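Local coordinates for inositol-1-monophosphatase (Thermotoga maritima, PDB 2P3V), which removes phosphate from inositol 1-phosphate, fructose 1,6-bisphosphate and several other phosphate esters in a magnesium-dependent reaction, at the interface of chains A and B and the interface of chains C and A. Coordinates in Å, arbitrary orientation; residue numbers count along the deposited sequence, not the author numbering. Chains: chain A/B/C, Inositol-1-monophosphatase.

Two different interfaces of the homotetramer are sampled here. Contact 1 joins the N-terminal helices of chains A and B, whereas contacts 2 and 3 belong to one two-fold interface between chains C and A. The C-alpha centres of contacts 2 and 3 are about 14 Å apart; contact 1 lies about 32 Å from contact 2 and about 29 Å from contact 3. Contacts 2 and 3 use the same elements with the chains exchanged: strand 170-172, helix 84-89, Ser152 and Ile173. Chain A thus meets chain B and chain C through separate surfaces, which would suit a tetramer built from two kinds of pairing.

Contact 1: the interface of chains A and B. Residues chain A 13, 16; chain B 16, 19-20, 24.
The backbone O of B:Met19 lies beside the CD2-NE2 side of the A:His16 imidazole, 3.6 Å from NE2. Over one face of the ring comes CB of B:Met19, 3.5 Å from the ring centroid and displaced toward the rim, a CH-pi contact. The B:Met19 chain bends twice beyond CB, at chi2 and chi3 (-63° and -73°), which brings its terminal methyl CE back to the ring, 3.6 Å from CE1 of A:His16. On the backbone side of the imidazole, CB of A:His16 rests 3.6 Å from CG1 of B:Ile20 and 3.5 Å from the backbone O of B:His16. One turn earlier, A:Lys13 runs extended and crosses B:Ile20 at about a right angle; its CG passes 3.8 Å from the backbone O of B:Ile20, a contact of the aliphatic stem. Replacing A:His16 with an alanine would probably leave CB of B:Met19 without the ring face it covers and CE without its neighbour CE1, opening a gap between the helices. The two His16 rings approach, with 4.6 Å between ND1 of A:His16 and ND1 of B:His16, so a charge on one would be likely to disfavour a charge on the other. The patch joins helix 3-21 of chain A to helix 2-21 of chain B, which run roughly antiparallel at a two-fold interface of the homotetramer.

Contact 2: the interface of chains C and A. Residues chain C 86, 152, 173-175; chain A 170-172.
The guanidinium of A:Arg172 has C:Gly175 on one face, its CA centred 3.4 Å from CZ, while C:Asn86 OD1 and C:Ser152 OG lie at its edge, in plane. In that plane, NE of A:Arg172 donates to OD1 of C:Asn86, 3.0 Å and nearly straight at 168°. Amide and guanidinium stand almost perpendicular, 85° apart, and the two side chains come from opposite directions. NH1 of A:Arg172 adds a weak bond to the same oxygen, and NH2 points toward OG of C:Ser152, 3.4 Å away. The amide of C:Asn86 is itself held by its other end: ND2 donates over 2.9 Å to a lone pair of the backbone O of C:Leu174, leaving OD1 turned to the arginine. A bend at chi2 (-68°) carries the A:Arg172 chain past the backbone of C:Ile173 and C:Leu174 to reach this amide. The lack of a side chain at C:Gly175 probably lets its CA come this close over the guanidinium. Nearby, CD of A:Arg170 packs on CB of C:Ser152 at 3.3 Å, and CG2 of C:Ile173 touches the backbone O of A:Ile171 at 3.4 Å. A:Arg172 is, by similarity, a substrate-binding residue, and helix 84-89, which carries C:Asn86, begins at Thr84, the end of a segment likewise inferred to bind substrate; the contact therefore probably ties subunit pairing to the shape of the active site.

Contact 3: the interface of chains C and A. Residues chain C 165, 169-172; chain A 35, 85, 152, 173.
Strand 170-172 of chain C and the loop before it, part of the inositol monophosphatase fold, receive A:Lys35 from the neighbouring subunit. The ammonium NZ of A:Lys35 donates to three oxygens of chain C: the backbone O of C:Glu165 at 2.5 Å, on a lone pair in the carbonyl plane; the backbone O of C:Arg169 at 2.8 Å, from well above its plane; and the carboxylate OE1 of C:Glu165, also 2.8 Å away, met on the anti side but well out of the carboxylate plane, as a salt bridge. Bends at chi3 and chi4 (75° and 73°) fold the lysine tip toward these oxygens. Its own backbone O is gripped in turn, end-on, by C:Arg170: NH1 lies 2.7 Å from O of A:Lys35, in the carbonyl plane on a lone pair, and NH2 of C:Arg170 reaches the same O at 2.9 Å, nearly along the C=O axis. NH1 of C:Arg170 further bonds the backbone O of C:Arg169 at 2.6 Å, reaching it from the face opposite to A:Lys35 NZ. The C:Arg169 carbonyl lies between the two cationic groups and, with the carboxylate of C:Glu165, is likely to ease their proximity. The methyl CD1 of A:Ile85, from helix 84-89, covers one guanidinium face of C:Arg170, offset toward the rim and 3.4 Å from CZ. On the other side of the C:Arg170 side chain, its CD packs 3.3 Å from CB of A:Ser152.

Contact 1: the interface of chains A and B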
loop_
_atom_site.group_PDB
_atom_site.type_symbol
_atom_site.label_atom_id
_atom_site.label_comp_id
_atom_site.label_asym_id
_atom_site.label_seq_id
_atom_site.Cartn_x
_atom_site.Cartn_y
_atom_site.Cartn_z
ATOM N N LYS A 13 3.674 -0.158 -14.480
ATOM C CA LYS A 13 4.071 -1.505 -14.850
ATOM C C LYS A 13 5.568 -1.681 -14.581
ATOM O O LYS A 13 5.972 -2.616 -13.891
ATOM C CB LYS A 13 3.775 -1.736 -16.331
ATOM C CG LYS A 13 4.210 -3.087 -16.858
ATOM C CD LYS A 13 3.881 -3.231 -18.333
ATOM C CE LYS A 13 4.531 -4.479 -18.922
ATOM N NZ LYS A 13 4.430 -4.558 -20.420
ATOM N N HIS A 16 7.046 -2.185 -10.957
ATOM C CA HIS A 16 7.080 -3.489 -10.321
ATOM C C HIS A 16 8.396 -4.167 -10.604
ATOM O O HIS A 16 8.919 -4.883 -9.758
ATOM C CB HIS A 16 5.929 -4.353 -10.822
ATOM C CG HIS A 16 4.589 -3.831 -10.430
ATOM N ND1 HIS A 16 4.220 -3.663 -9.113
ATOM C CD2 HIS A 16 3.551 -3.388 -11.178
ATOM C CE1 HIS A 16 3.009 -3.133 -9.067
ATOM N NE2 HIS A 16 2.581 -2.956 -10.304
ATOM N N HIS B 16 6.413 -9.397 -6.806
ATOM C CA HIS B 16 6.494 -8.193 -7.621
ATOM C C HIS B 16 6.585 -8.533 -9.100
ATOM O O HIS B 16 6.135 -7.755 -9.938
ATOM C CB HIS B 16 7.691 -7.351 -7.202
ATOM C CG HIS B 16 7.502 -6.654 -5.896
ATOM N ND1 HIS B 16 6.540 -5.684 -5.704
ATOM C CD2 HIS B 16 8.132 -6.796 -4.707
ATOM C CE1 HIS B 16 6.587 -5.262 -4.455
ATOM N NE2 HIS B 16 7.545 -5.923 -3.828
ATOM N N MET B 19 3.290 -8.965 -10.385
ATOM C CA MET B 19 2.632 -7.664 -10.450
ATOM C C MET B 19 2.874 -6.944 -11.765
ATOM O O MET B 19 2.135 -6.009 -12.114
ATOM C CB MET B 19 3.096 -6.771 -9.295
ATOM C CG MET B 19 2.599 -7.212 -7.920
ATOM S SD MET B 19 0.793 -7.151 -7.752
ATOM C CE MET B 19 0.527 -5.369 -7.664
ATOM N N ILE B 20 3.914 -7.360 -12.479
ATOM C CA ILE B 20 4.233 -6.757 -13.764
ATOM C C ILE B 20 3.162 -7.104 -14.789
ATOM O O ILE B 20 2.649 -6.240 -15.489
ATOM C CB ILE B 20 5.584 -7.260 -14.278
ATOM C CG1 ILE B 20 6.703 -6.623 -13.470
ATOM C CG2 ILE B 20 5.741 -6.944 -15.754
ATOM C CD1 ILE B 20 8.053 -7.237 -13.750
ATOM N N ARG B 24 -2.300 -7.125 -16.861
ATOM C CA ARG B 24 -1.718 -6.438 -18.010
ATOM C C ARG B 24 -1.757 -7.325 -19.256
ATOM O O ARG B 24 -1.345 -6.906 -20.338
ATOM C CB ARG B 24 -0.270 -6.018 -17.717
ATOM C CG ARG B 24 -0.108 -4.902 -16.682
ATOM C CD ARG B 24 -0.800 -3.611 -17.103
ATOM N NE ARG B 24 -0.529 -2.525 -16.164
ATOM C CZ ARG B 24 -1.168 -1.357 -16.155
ATOM N NH1 ARG B 24 -0.845 -0.428 -15.260
ATOM N NH2 ARG B 24 -2.137 -1.117 -17.035
#

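Contact 2: the interface of chains C and A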
loop_
_atom_site.group_PDB
_atom_site.type_symbol
_atom_site.label_atom_id
_atom_site.label_comp_id
_atom_site.label_asym_id
_atom_site.label_seq_id
_atom_site.Cartn_x
_atom_site.Cartn_y
_atom_site.Cartn_z
ATOM N N ASN C 86 6.563 17.058 9.070
ATOM C CA ASN C 86 6.305 16.321 7.845
ATOM C C ASN C 86 4.828 15.998 7.768
ATOM O O ASN C 86 4.196 16.225 6.735
ATOM C CB ASN C 86 7.135 15.038 7.773
ATOM C CG ASN C 86 8.550 15.305 7.317
ATOM O OD1 ASN C 86 8.817 16.329 6.687
ATOM N ND2 ASN C 86 9.464 14.385 7.613
ATOM N N SER C 152 17.577 17.867 11.580
ATOM C CA SER C 152 17.716 19.272 11.238
ATOM C C SER C 152 18.054 20.082 12.491
ATOM O O SER C 152 17.165 20.450 13.263
ATOM C CB SER C 152 16.427 19.784 10.598
ATOM O OG SER C 152 16.245 19.200 9.318
ATOM N N ILE C 173 18.239 13.787 4.932
ATOM C CA ILE C 173 17.545 14.478 6.001
ATOM C C ILE C 173 16.087 14.139 5.686
ATOM O O ILE C 173 15.476 14.714 4.769
ATOM C CB ILE C 173 17.783 15.998 5.973
ATOM C CG1 ILE C 173 19.275 16.303 6.135
ATOM C CG2 ILE C 173 17.032 16.647 7.121
ATOM C CD1 ILE C 173 19.631 17.774 6.007
ATOM N N LEU C 174 15.556 13.181 6.446
ATOM C CA LEU C 174 14.204 12.655 6.253
ATOM C C LEU C 174 13.088 13.286 7.056
ATOM O O LEU C 174 11.942 13.330 6.597
ATOM C CB LEU C 174 14.214 11.150 6.514
ATOM C CG LEU C 174 15.284 10.375 5.748
ATOM C CD1 LEU C 174 15.268 8.943 6.217
ATOM C CD2 LEU C 174 15.030 10.467 4.248
ATOM N N GLY C 175 13.397 13.732 8.267
ATOM C CA GLY C 175 12.379 14.386 9.071
ATOM C C GLY C 175 11.591 13.629 10.130
ATOM O O GLY C 175 10.616 14.174 10.660
ATOM N N ARG A 170 12.181 23.964 8.107
ATOM C CA ARG A 170 12.988 22.755 7.921
ATOM C C ARG A 170 13.403 22.653 6.467
ATOM O O ARG A 170 12.775 23.240 5.588
ATOM C CB ARG A 170 12.206 21.482 8.263
ATOM C CG ARG A 170 12.035 21.188 9.738
ATOM C CD ARG A 170 13.366 20.925 10.424
ATOM N NE ARG A 170 13.167 20.415 11.779
ATOM C CZ ARG A 170 12.651 21.115 12.785
ATOM N NH1 ARG A 170 12.279 22.373 12.604
ATOM N NH2 ARG A 170 12.489 20.548 13.970
ATOM N N ILE A 171 14.471 21.896 6.236
ATOM C CA ILE A 171 15.010 21.643 4.902
ATOM C C ILE A 171 15.160 20.121 4.784
ATOM O O ILE A 171 15.786 19.486 5.636
ATOM C CB ILE A 171 16.393 22.296 4.711
ATOM C CG1 ILE A 171 16.264 23.819 4.698
ATOM C CG2 ILE A 171 17.030 21.797 3.424
ATOM C CD1 ILE A 171 15.512 24.368 3.510
ATOM N N ARG A 172 14.577 19.537 3.741
ATOM C CA ARG A 172 14.655 18.095 3.549
ATOM C C ARG A 172 15.566 17.725 2.401
ATOM O O ARG A 172 15.748 18.500 1.467
ATOM C CB ARG A 172 13.263 17.520 3.274
ATOM C CG ARG A 172 12.266 17.667 4.413
ATOM C CD ARG A 172 12.638 16.816 5.626
ATOM N NE ARG A 172 11.697 17.049 6.719
ATOM C CZ ARG A 172 12.018 17.588 7.892
ATOM N NH1 ARG A 172 11.084 17.768 8.817
ATOM N NH2 ARG A 172 13.273 17.932 8.152
#

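Contact 3: the interface of chains C and A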
loop_
_atom_site.group_PDB
_atom_site.type_symbol
_atom_site.label_atom_id
_atom_site.label_comp_id
_atom_site.label_asym_id
_atom_site.label_seq_id
_atom_site.Cartn_x
_atom_site.Cartn_y
_atom_site.Cartn_z
ATOM N N GLU C 165 29.513 15.043 3.342
ATOM C CA GLU C 165 29.189 14.876 1.929
ATOM C C GLU C 165 30.440 14.586 1.098
ATOM O O GLU C 165 30.368 13.958 0.041
ATOM C CB GLU C 165 28.479 16.137 1.412
ATOM C CG GLU C 165 27.534 15.922 0.226
ATOM C CD GLU C 165 26.471 14.857 0.486
ATOM O OE1 GLU C 165 26.814 13.655 0.470
ATOM O OE2 GLU C 165 25.294 15.220 0.711
ATOM N N ARG C 169 28.546 8.664 0.102
ATOM C CA ARG C 169 27.744 8.711 -1.114
ATOM C C ARG C 169 26.752 9.863 -1.034
ATOM O O ARG C 169 26.717 10.730 -1.906
ATOM C CB ARG C 169 26.970 7.415 -1.301
ATOM C CG ARG C 169 27.808 6.292 -1.808
ATOM C CD ARG C 169 26.964 5.081 -2.085
ATOM N NE ARG C 169 27.749 4.053 -2.754
ATOM C CZ ARG C 169 27.399 2.777 -2.807
ATOM N NH1 ARG C 169 26.273 2.378 -2.226
ATOM N NH2 ARG C 169 28.176 1.901 -3.434
ATOM N N ARG C 170 25.943 9.861 0.022
ATOM C CA ARG C 170 24.939 10.897 0.227
ATOM C C ARG C 170 24.609 11.045 1.705
ATOM O O ARG C 170 24.897 10.164 2.507
ATOM C CB ARG C 170 23.648 10.528 -0.511
ATOM C CG ARG C 170 23.752 10.452 -2.023
ATOM C CD ARG C 170 23.770 11.834 -2.665
ATOM N NE ARG C 170 23.670 11.748 -4.121
ATOM C CZ ARG C 170 24.641 11.296 -4.905
ATOM N NH1 ARG C 170 25.784 10.899 -4.373
ATOM N NH2 ARG C 170 24.463 11.230 -6.213
ATOM N N ILE C 171 24.021 12.169 2.074
ATOM C CA ILE C 171 23.598 12.336 3.452
ATOM C C ILE C 171 22.157 12.785 3.328
ATOM O O ILE C 171 21.853 13.762 2.638
ATOM C CB ILE C 171 24.438 13.368 4.234
ATOM C CG1 ILE C 171 25.898 12.898 4.328
ATOM C CG2 ILE C 171 23.889 13.506 5.654
ATOM C CD1 ILE C 171 26.097 11.591 5.103
ATOM N N ARG C 172 21.274 12.032 3.975
ATOM C CA ARG C 172 19.841 12.285 3.939
ATOM C C ARG C 172 19.293 13.014 5.158
ATOM O O ARG C 172 19.811 12.883 6.267
ATOM C CB ARG C 172 19.086 10.955 3.812
ATOM C CG ARG C 172 19.400 10.150 2.574
ATOM C CD ARG C 172 18.868 10.833 1.328
ATOM N NE ARG C 172 19.339 10.175 0.112
ATOM C CZ ARG C 172 19.931 10.806 -0.898
ATOM N NH1 ARG C 172 20.327 10.122 -1.960
ATOM N NH2 ARG C 172 20.128 12.120 -0.846
ATOM N N LYS A 35 30.244 8.800 -5.712
ATOM C CA LYS A 35 28.988 9.460 -5.401
ATOM C C LYS A 35 28.058 9.390 -6.612
ATOM O O LYS A 35 26.869 9.675 -6.499
ATOM C CB LYS A 35 29.242 10.920 -5.008
ATOM C CG LYS A 35 30.028 11.065 -3.720
ATOM C CD LYS A 35 30.270 12.522 -3.345
ATOM C CE LYS A 35 29.015 13.201 -2.798
ATOM N NZ LYS A 35 28.664 12.749 -1.421
ATOM N N ILE A 85 20.832 5.693 -5.860
ATOM C CA ILE A 85 21.474 5.400 -4.592
ATOM C C ILE A 85 20.475 4.990 -3.529
ATOM O O ILE A 85 20.741 4.065 -2.763
ATOM C CB ILE A 85 22.325 6.596 -4.100
ATOM C CG1 ILE A 85 23.585 6.706 -4.973
ATOM C CG2 ILE A 85 22.719 6.401 -2.637
ATOM C CD1 ILE A 85 24.469 7.878 -4.662
ATOM N N SER A 152 21.872 16.510 -2.899
ATOM C CA SER A 152 23.147 16.372 -2.203
ATOM C C SER A 152 24.331 16.671 -3.115
ATOM O O SER A 152 24.931 15.773 -3.709
ATOM C CB SER A 152 23.286 14.962 -1.614
ATOM O OG SER A 152 22.362 14.749 -0.557
ATOM N N ILE A 173 16.149 16.536 2.492
ATOM C CA ILE A 173 17.017 15.986 1.449
ATOM C C ILE A 173 16.578 14.519 1.361
ATOM O O ILE A 173 17.081 13.648 2.089
ATOM C CB ILE A 173 18.522 16.082 1.822
ATOM C CG1 ILE A 173 18.898 17.539 2.116
ATOM C CG2 ILE A 173 19.375 15.563 0.672
ATOM C CD1 ILE A 173 20.340 17.732 2.559
#